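Local coordinates for single-stranded DNA-binding protein (Enterobacter phage Enc34, PDB 5ODK) that probably binds single-stranded DNA through an OB fold during replication of the phage genome, at residues S20-S31 / Y140-P151; M89-V97 / E106-R114. All coordinates share one frame; numbering follows the deposited sequence. Where two conformers were deposited one is given.

In the fold
Both contacts belong to one OB-fold sheet and illustrate how antiparallel pairing takes on different side-chain chemistry according to place. Contact 1, centred about 5 Å from the middle of the chain, joins strands distant in sequence along a long, bent interface. Contact 2, centred about 10 Å from that middle, pairs strands separated by a short connection and is smaller and more exposed at one end. Arginines gripping backbone carbonyls and lying on aromatic faces mark the two ends of contact 1, whereas an aspartate accepting a backbone N-H closes contact 2. The two meet in the interior, where I149 and P151 of contact 1 pack on F91, and I149 also on I111 and A113.

Contact 1. Residues S20-S31 / Y140-P151; sequences SGHIKVSNVRCS and YGGCWVSSVIRP. With PO4 (phosphate ion), chain D.
W144 swings CG beside its backbone N (chi1 -64°), laying the indole under R29 CB, 3.8 Å from the six-membered ring's centroid in a CH-pi contact; R29, with CG opposite its own N (chi1 -158°) and its chain extended, carries the guanidinium along nearly parallel to the ring. This pair belongs to the OB-fold barrel, where strand 144-151 runs antiparallel to 23-26 and pairs in antiparallel register with 28-31, which turns off almost at a right angle. Segment 20-31 turns this corner at N27 through a G1 beta bulge: N27 and V28 both face V145, and N27 N donates to S146 OG (3.1 Å). The side-chain amide of N27 is held by N14 and R172. V28 and V145 exchange backbone bonds and touch through their CG2 methyls at 3.8 Å, on the face that also carries I23, V25 and I149.

Beyond the bulge, R29 NE reaches G142 O at 2.8 Å, in the guanidinium plane and nearly straight. At the far end, R150 lays CD over the face of H22. Its NH1 gives a bent bond (135°) to S20 O, tilted from the guanidinium plane, while NH2 meets in-plane O1 of a phosphate, probably from the crystallisation liquor, at 2.8 Å.

Contact 2. Residues M89-V97 / E106-R114; sequences MLFIKDGDV and EGMWVISAR
Four backbone hydrogen bonds join F91-G95 to M108-S112. K93 and V110 form the hydrogen-bonded antiparallel pair, each giving its N-H to the other's carbonyl, with V110 N to K93 O at 2.8 Å. On one side of that pair S112 N donates to F91 O, and on the other G95 N reaches M108 O by a more bent bond (137°).

Apolar packing gathers on the face bearing I92 and I111. With CG1 opposite its backbone N (chi1 -177°), I92 rests CG1 against I111 CG1 at 3.9 Å and sends CD1 to W109 CB at 4.0 Å. The F91 ring runs alongside I111, its CD1 4.0 Å from I111 CG2. The short strand 92-94 lies beside 108-114 in the OB-fold sheet; 108-114 pairs on its other side with strand 49-56, while helix 61-76 packs against F91 and I92. On the opposite face, with K93, V110 CG2 approaches G95 CA at 3.9 Å.

Aromatic and polar contacts take over toward D96. The W109 ring meets D94 CB through CZ3, at 3.9 Å, and has K93 O at its edge; K57 and K64 make cation-pi contacts with the same indole. D94 OD1 accepts from D96 N in an Asx turn that bends the chain after the strand, and D96 OD1 then takes the N-H of G107 on its syn side, though tilted from the carboxylate plane, at 2.8 Å and almost straight (176°). K57 NZ forms salt bridges with both D94 OD1 and D96 OD2, probably easing the repulsion between these neighbouring carboxylates.

Contact 1. Residues S20-S31 / Y140-P151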
# COMPACT_ATOMS: atom_id res chain seq x y z
N SER A 20 6.21 1.27 -15.31
CA SER A 20 6.04 2.62 -14.84
C SER A 20 6.41 2.81 -13.35
O SER A 20 6.27 3.91 -12.80
CB SER A 20 4.56 2.96 -15.04
OG SER A 20 3.76 1.95 -14.44
N GLY A 21 6.86 1.75 -12.69
CA GLY A 21 7.26 1.81 -11.28
C GLY A 21 6.17 1.49 -10.29
O GLY A 21 6.43 1.39 -9.09
N HIS A 22 4.92 1.35 -10.76
CA HIS A 22 3.87 0.86 -9.90
C HIS A 22 4.19 -0.51 -9.36
O HIS A 22 4.92 -1.28 -10.02
CB HIS A 22 2.54 0.79 -10.67
CG HIS A 22 2.02 2.12 -11.11
ND1 HIS A 22 2.47 2.75 -12.23
CD2 HIS A 22 1.06 2.93 -10.57
CE1 HIS A 22 1.81 3.88 -12.40
NE2 HIS A 22 0.97 4.03 -11.38
N ILE A 23 3.67 -0.78 -8.17
CA ILE A 23 3.88 -2.04 -7.49
C ILE A 23 2.52 -2.56 -7.05
O ILE A 23 1.81 -1.87 -6.29
CB ILE A 23 4.79 -1.86 -6.25
CG1 ILE A 23 6.10 -1.17 -6.64
CG2 ILE A 23 5.05 -3.21 -5.58
CD1 ILE A 23 6.90 -0.71 -5.44
N LYS A 24 2.18 -3.78 -7.44
CA LYS A 24 1.01 -4.48 -6.90
C LYS A 24 1.47 -5.38 -5.76
O LYS A 24 2.39 -6.18 -5.97
CB LYS A 24 0.28 -5.31 -7.96
CG LYS A 24 -0.98 -6.00 -7.44
CD LYS A 24 -1.67 -6.76 -8.57
CE LYS A 24 -2.91 -7.49 -8.11
NZ LYS A 24 -3.55 -8.14 -9.29
N VAL A 25 0.88 -5.22 -4.58
CA VAL A 25 1.03 -6.13 -3.46
C VAL A 25 -0.26 -6.90 -3.34
O VAL A 25 -1.34 -6.30 -3.20
CB VAL A 25 1.45 -5.46 -2.15
CG1 VAL A 25 2.86 -4.91 -2.28
CG2 VAL A 25 0.46 -4.45 -1.63
N SER A 26 -0.18 -8.21 -3.48
CA SER A 26 -1.37 -9.06 -3.56
C SER A 26 -1.58 -9.83 -2.29
O SER A 26 -0.60 -10.29 -1.67
CB SER A 26 -1.30 -9.99 -4.75
OG SER A 26 -1.09 -9.26 -5.95
N ASN A 27 -2.84 -10.00 -1.90
CA ASN A 27 -3.19 -10.86 -0.77
C ASN A 27 -2.54 -10.40 0.53
O ASN A 27 -1.71 -11.09 1.15
CB ASN A 27 -2.88 -12.30 -1.13
CG ASN A 27 -3.54 -12.71 -2.43
OD1 ASN A 27 -4.78 -12.54 -2.57
ND2 ASN A 27 -2.74 -13.17 -3.40
N VAL A 28 -2.95 -9.20 0.92
CA VAL A 28 -2.49 -8.54 2.15
C VAL A 28 -3.72 -8.18 2.97
O VAL A 28 -4.82 -8.03 2.41
CB VAL A 28 -1.61 -7.32 1.85
CG1 VAL A 28 -0.37 -7.76 1.10
CG2 VAL A 28 -2.38 -6.26 1.08
N ARG A 29 -3.55 -8.04 4.28
CA ARG A 29 -4.70 -7.72 5.11
C ARG A 29 -4.76 -6.22 5.32
O ARG A 29 -3.77 -5.58 5.61
CB ARG A 29 -4.63 -8.48 6.45
CG ARG A 29 -5.94 -8.66 7.18
CD ARG A 29 -5.80 -9.67 8.30
NE ARG A 29 -7.07 -9.84 8.96
CZ ARG A 29 -7.24 -10.48 10.09
NH1 ARG A 29 -6.22 -11.04 10.72
NH2 ARG A 29 -8.45 -10.54 10.61
N CYS A 30 -5.93 -5.63 5.18
CA CYS A 30 -5.97 -4.21 5.36
C CYS A 30 -6.37 -3.78 6.75
O CYS A 30 -7.00 -4.52 7.52
CB CYS A 30 -6.84 -3.51 4.35
SG CYS A 30 -8.55 -3.51 4.72
N SER A 31 -5.99 -2.55 7.04
CA SER A 31 -6.21 -1.93 8.32
C SER A 31 -6.47 -0.42 8.07
O SER A 31 -5.95 0.17 7.13
CB SER A 31 -4.93 -2.18 9.10
OG SER A 31 -4.94 -1.54 10.32
N TYR A 140 -13.41 -3.38 4.80
CA TYR A 140 -13.32 -3.05 6.21
C TYR A 140 -11.96 -3.49 6.73
O TYR A 140 -11.38 -4.45 6.21
CB TYR A 140 -14.49 -3.72 6.98
CG TYR A 140 -14.58 -5.20 6.73
CD1 TYR A 140 -15.31 -5.71 5.66
CD2 TYR A 140 -13.87 -6.10 7.50
CE1 TYR A 140 -15.32 -7.05 5.36
CE2 TYR A 140 -13.88 -7.46 7.22
CZ TYR A 140 -14.60 -7.93 6.15
OH TYR A 140 -14.60 -9.25 5.85
N GLY A 141 -11.51 -2.88 7.82
CA GLY A 141 -10.25 -3.28 8.43
C GLY A 141 -10.36 -4.73 8.86
O GLY A 141 -11.30 -5.10 9.58
N GLY A 142 -9.40 -5.54 8.42
CA GLY A 142 -9.41 -6.96 8.70
C GLY A 142 -9.65 -7.83 7.49
O GLY A 142 -9.34 -9.01 7.51
N CYS A 143 -10.27 -7.29 6.44
CA CYS A 143 -10.40 -8.03 5.20
C CYS A 143 -9.08 -8.11 4.44
O CYS A 143 -8.14 -7.37 4.76
CB CYS A 143 -11.56 -7.53 4.32
SG CYS A 143 -11.17 -6.08 3.35
N TRP A 144 -9.03 -8.98 3.44
CA TRP A 144 -7.85 -9.11 2.58
C TRP A 144 -8.10 -8.45 1.25
O TRP A 144 -9.21 -8.52 0.69
CB TRP A 144 -7.51 -10.58 2.38
CG TRP A 144 -7.12 -11.24 3.66
CD1 TRP A 144 -7.94 -11.66 4.66
CD2 TRP A 144 -5.79 -11.56 4.11
NE1 TRP A 144 -7.22 -12.19 5.70
CE2 TRP A 144 -5.89 -12.11 5.39
CE3 TRP A 144 -4.52 -11.39 3.54
CZ2 TRP A 144 -4.77 -12.53 6.13
CZ3 TRP A 144 -3.40 -11.78 4.27
CH2 TRP A 144 -3.53 -12.35 5.55
N VAL A 145 -7.07 -7.82 0.73
CA VAL A 145 -7.08 -7.03 -0.49
C VAL A 145 -5.83 -7.27 -1.31
O VAL A 145 -4.86 -7.88 -0.84
CB VAL A 145 -7.18 -5.50 -0.18
CG1 VAL A 145 -8.44 -5.23 0.64
CG2 VAL A 145 -5.95 -4.98 0.53
N SER A 146 -5.84 -6.75 -2.53
CA SER A 146 -4.64 -6.52 -3.30
C SER A 146 -4.62 -5.06 -3.66
O SER A 146 -5.67 -4.45 -3.85
CB SER A 146 -4.59 -7.39 -4.55
OG SER A 146 -4.57 -8.74 -4.16
N SER A 147 -3.47 -4.44 -3.73
CA SER A 147 -3.40 -2.99 -3.90
C SER A 147 -2.26 -2.60 -4.80
O SER A 147 -1.17 -3.21 -4.72
CB SER A 147 -3.27 -2.33 -2.54
OG SER A 147 -3.14 -0.93 -2.58
N VAL A 148 -2.46 -1.58 -5.62
CA VAL A 148 -1.41 -0.96 -6.40
C VAL A 148 -1.01 0.36 -5.77
O VAL A 148 -1.87 1.22 -5.49
CB VAL A 148 -1.79 -0.78 -7.89
CG1 VAL A 148 -0.65 -0.12 -8.64
CG2 VAL A 148 -2.14 -2.11 -8.52
N ILE A 149 0.30 0.47 -5.54
CA ILE A 149 0.91 1.62 -4.93
C ILE A 149 2.08 2.10 -5.79
O ILE A 149 2.52 1.39 -6.70
CB ILE A 149 1.40 1.31 -3.48
CG1 ILE A 149 2.50 0.24 -3.47
CG2 ILE A 149 0.23 0.88 -2.60
CD1 ILE A 149 3.15 0.04 -2.13
N ARG A 150 2.58 3.29 -5.51
CA ARG A 150 3.84 3.70 -6.14
C ARG A 150 4.55 4.66 -5.21
O ARG A 150 3.94 5.58 -4.69
CB ARG A 150 3.63 4.36 -7.50
CG ARG A 150 4.96 4.40 -8.25
CD ARG A 150 4.82 4.77 -9.70
NE ARG A 150 4.47 6.18 -9.87
CZ ARG A 150 4.42 6.80 -11.05
NH1 ARG A 150 4.58 6.11 -12.20
NH2 ARG A 150 4.17 8.09 -11.09
N PRO A 151 5.86 4.45 -5.00
CA PRO A 151 6.59 5.35 -4.09
C PRO A 151 6.72 6.78 -4.65
O PRO A 151 6.64 7.01 -5.87
CB PRO A 151 7.98 4.73 -4.05
CG PRO A 151 7.79 3.30 -4.42
CD PRO A 151 6.75 3.37 -5.51
P PO4 D . 5.24 10.99 -8.66
O1 PO4 D . 4.33 9.89 -8.89
O2 PO4 D . 5.58 11.49 -10.08
O3 PO4 D . 4.68 12.13 -7.78
O4 PO4 D . 6.57 10.52 -8.04

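Contact 2. Residues M89-V97 / E106-R114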
# COMPACT_ATOMS: atom_id res chain seq x y z
N MET A 89 11.36 6.68 8.30
CA MET A 89 10.65 7.63 7.46
C MET A 89 10.26 7.01 6.11
O MET A 89 9.92 7.73 5.18
CB MET A 89 11.53 8.88 7.30
CG MET A 89 11.79 9.58 8.63
SD MET A 89 10.27 10.30 9.29
CE MET A 89 10.40 11.96 8.63
N LEU A 90 10.23 5.68 6.07
CA LEU A 90 9.73 4.95 4.90
C LEU A 90 8.28 4.51 5.11
O LEU A 90 7.84 4.29 6.23
CB LEU A 90 10.60 3.70 4.63
CG LEU A 90 12.08 3.93 4.42
CD1 LEU A 90 12.79 2.58 4.27
CD2 LEU A 90 12.35 4.86 3.27
N PHE A 91 7.61 4.27 3.99
CA PHE A 91 6.21 3.82 4.04
C PHE A 91 6.05 2.37 4.47
O PHE A 91 4.92 1.92 4.64
CB PHE A 91 5.51 4.03 2.68
CG PHE A 91 6.05 3.21 1.53
CD1 PHE A 91 5.65 1.91 1.36
CD2 PHE A 91 6.93 3.76 0.61
CE1 PHE A 91 6.11 1.16 0.29
CE2 PHE A 91 7.39 3.02 -0.46
CZ PHE A 91 6.96 1.72 -0.63
N ILE A 92 7.16 1.61 4.54
CA ILE A 92 7.11 0.19 4.91
C ILE A 92 7.90 0.03 6.20
O ILE A 92 9.02 0.53 6.30
CB ILE A 92 7.59 -0.72 3.79
CG1 ILE A 92 7.46 -2.21 4.18
CG2 ILE A 92 9.01 -0.39 3.32
CD1 ILE A 92 7.60 -3.18 3.02
N LYS A 93 7.32 -0.66 7.17
CA LYS A 93 7.89 -0.87 8.47
C LYS A 93 7.77 -2.33 8.89
O LYS A 93 7.02 -3.11 8.29
CB LYS A 93 7.21 0.07 9.52
CG LYS A 93 7.57 1.53 9.28
CD LYS A 93 7.00 2.57 10.24
CE LYS A 93 7.68 3.92 10.00
NZ LYS A 93 7.12 4.95 10.90
N ASP A 94 8.56 -2.72 9.88
CA ASP A 94 8.63 -4.10 10.35
C ASP A 94 7.62 -4.32 11.48
O ASP A 94 7.78 -3.78 12.58
CB ASP A 94 10.06 -4.38 10.81
CG ASP A 94 10.29 -5.82 11.22
OD1 ASP A 94 9.33 -6.56 11.51
OD2 ASP A 94 11.46 -6.18 11.32
N GLY A 95 6.58 -5.10 11.21
CA GLY A 95 5.57 -5.37 12.20
C GLY A 95 6.04 -6.05 13.48
O GLY A 95 5.43 -5.93 14.51
N ASP A 96 7.13 -6.80 13.38
CA ASP A 96 7.69 -7.47 14.55
C ASP A 96 8.58 -6.58 15.40
O ASP A 96 8.90 -6.96 16.52
CB ASP A 96 8.45 -8.73 14.12
CG ASP A 96 7.54 -9.77 13.49
OD1 ASP A 96 6.52 -10.08 14.14
OD2 ASP A 96 7.83 -10.27 12.38
N VAL A 97 8.91 -5.37 14.94
CA VAL A 97 9.70 -4.40 15.75
C VAL A 97 8.96 -3.08 16.12
O VAL A 97 9.08 -2.59 17.25
CB VAL A 97 11.04 -4.08 14.99
CG1 VAL A 97 11.88 -3.04 15.70
CG2 VAL A 97 11.85 -5.36 14.78
N GLU A 106 2.00 -8.95 13.86
CA GLU A 106 3.02 -9.99 14.05
C GLU A 106 3.25 -10.72 12.72
O GLU A 106 2.31 -11.12 12.02
CB GLU A 106 2.59 -11.00 15.12
CG GLU A 106 3.58 -12.13 15.38
CD GLU A 106 3.16 -13.04 16.50
OE1 GLU A 106 1.95 -13.06 16.86
OE2 GLU A 106 4.04 -13.75 17.03
N GLY A 107 4.51 -10.90 12.37
CA GLY A 107 4.87 -11.56 11.13
C GLY A 107 4.48 -10.80 9.88
O GLY A 107 4.40 -11.39 8.82
N MET A 108 4.32 -9.49 10.00
CA MET A 108 3.91 -8.65 8.88
C MET A 108 4.90 -7.55 8.56
O MET A 108 5.51 -7.00 9.47
CB MET A 108 2.57 -7.93 9.19
CG MET A 108 1.41 -8.80 9.56
SD MET A 108 0.80 -9.72 8.13
CE MET A 108 -0.84 -10.17 8.64
N TRP A 109 5.01 -7.21 7.27
CA TRP A 109 5.46 -5.90 6.85
C TRP A 109 4.24 -4.99 6.88
O TRP A 109 3.14 -5.42 6.50
CB TRP A 109 6.05 -5.90 5.44
CG TRP A 109 7.23 -6.84 5.29
CD1 TRP A 109 7.27 -8.03 4.56
CD2 TRP A 109 8.46 -6.72 5.91
NE1 TRP A 109 8.47 -8.61 4.68
CE2 TRP A 109 9.24 -7.84 5.52
CE3 TRP A 109 9.03 -5.77 6.75
CZ2 TRP A 109 10.54 -8.04 5.96
CZ3 TRP A 109 10.30 -5.96 7.21
CH2 TRP A 109 11.06 -7.09 6.81
N VAL A 110 4.41 -3.74 7.34
CA VAL A 110 3.29 -2.80 7.49
C VAL A 110 3.53 -1.69 6.50
O VAL A 110 4.49 -0.94 6.63
CB VAL A 110 3.20 -2.25 8.93
CG1 VAL A 110 2.01 -1.31 9.09
CG2 VAL A 110 3.13 -3.42 9.91
N ILE A 111 2.62 -1.56 5.53
CA ILE A 111 2.72 -0.55 4.50
C ILE A 111 1.64 0.50 4.71
O ILE A 111 0.45 0.16 4.86
CB ILE A 111 2.57 -1.18 3.11
CG1 ILE A 111 3.79 -2.04 2.77
CG2 ILE A 111 2.29 -0.15 2.04
CD1 ILE A 111 3.58 -2.96 1.59
N SER A 112 2.02 1.78 4.67
CA SER A 112 1.07 2.88 4.71
C SER A 112 1.06 3.57 3.37
O SER A 112 2.11 3.93 2.84
CB SER A 112 1.52 3.86 5.77
OG SER A 112 1.67 3.19 6.99
N ALA A 113 -0.13 3.73 2.80
CA ALA A 113 -0.26 4.38 1.48
C ALA A 113 -1.39 5.38 1.57
O ALA A 113 -2.41 5.14 2.24
CB ALA A 113 -0.48 3.34 0.40
N ARG A 114 -1.25 6.49 0.87
CA ARG A 114 -2.23 7.59 0.90
C ARG A 114 -2.35 8.22 -0.47
O ARG A 114 -1.49 8.05 -1.34
CB ARG A 114 -1.83 8.65 1.93
CG ARG A 114 -1.55 8.20 3.35
CD ARG A 114 -0.79 9.27 4.13
NE ARG A 114 -1.60 10.42 4.48
CZ ARG A 114 -1.13 11.58 4.95
NH1 ARG A 114 0.18 11.80 5.09
NH2 ARG A 114 -1.98 12.55 5.25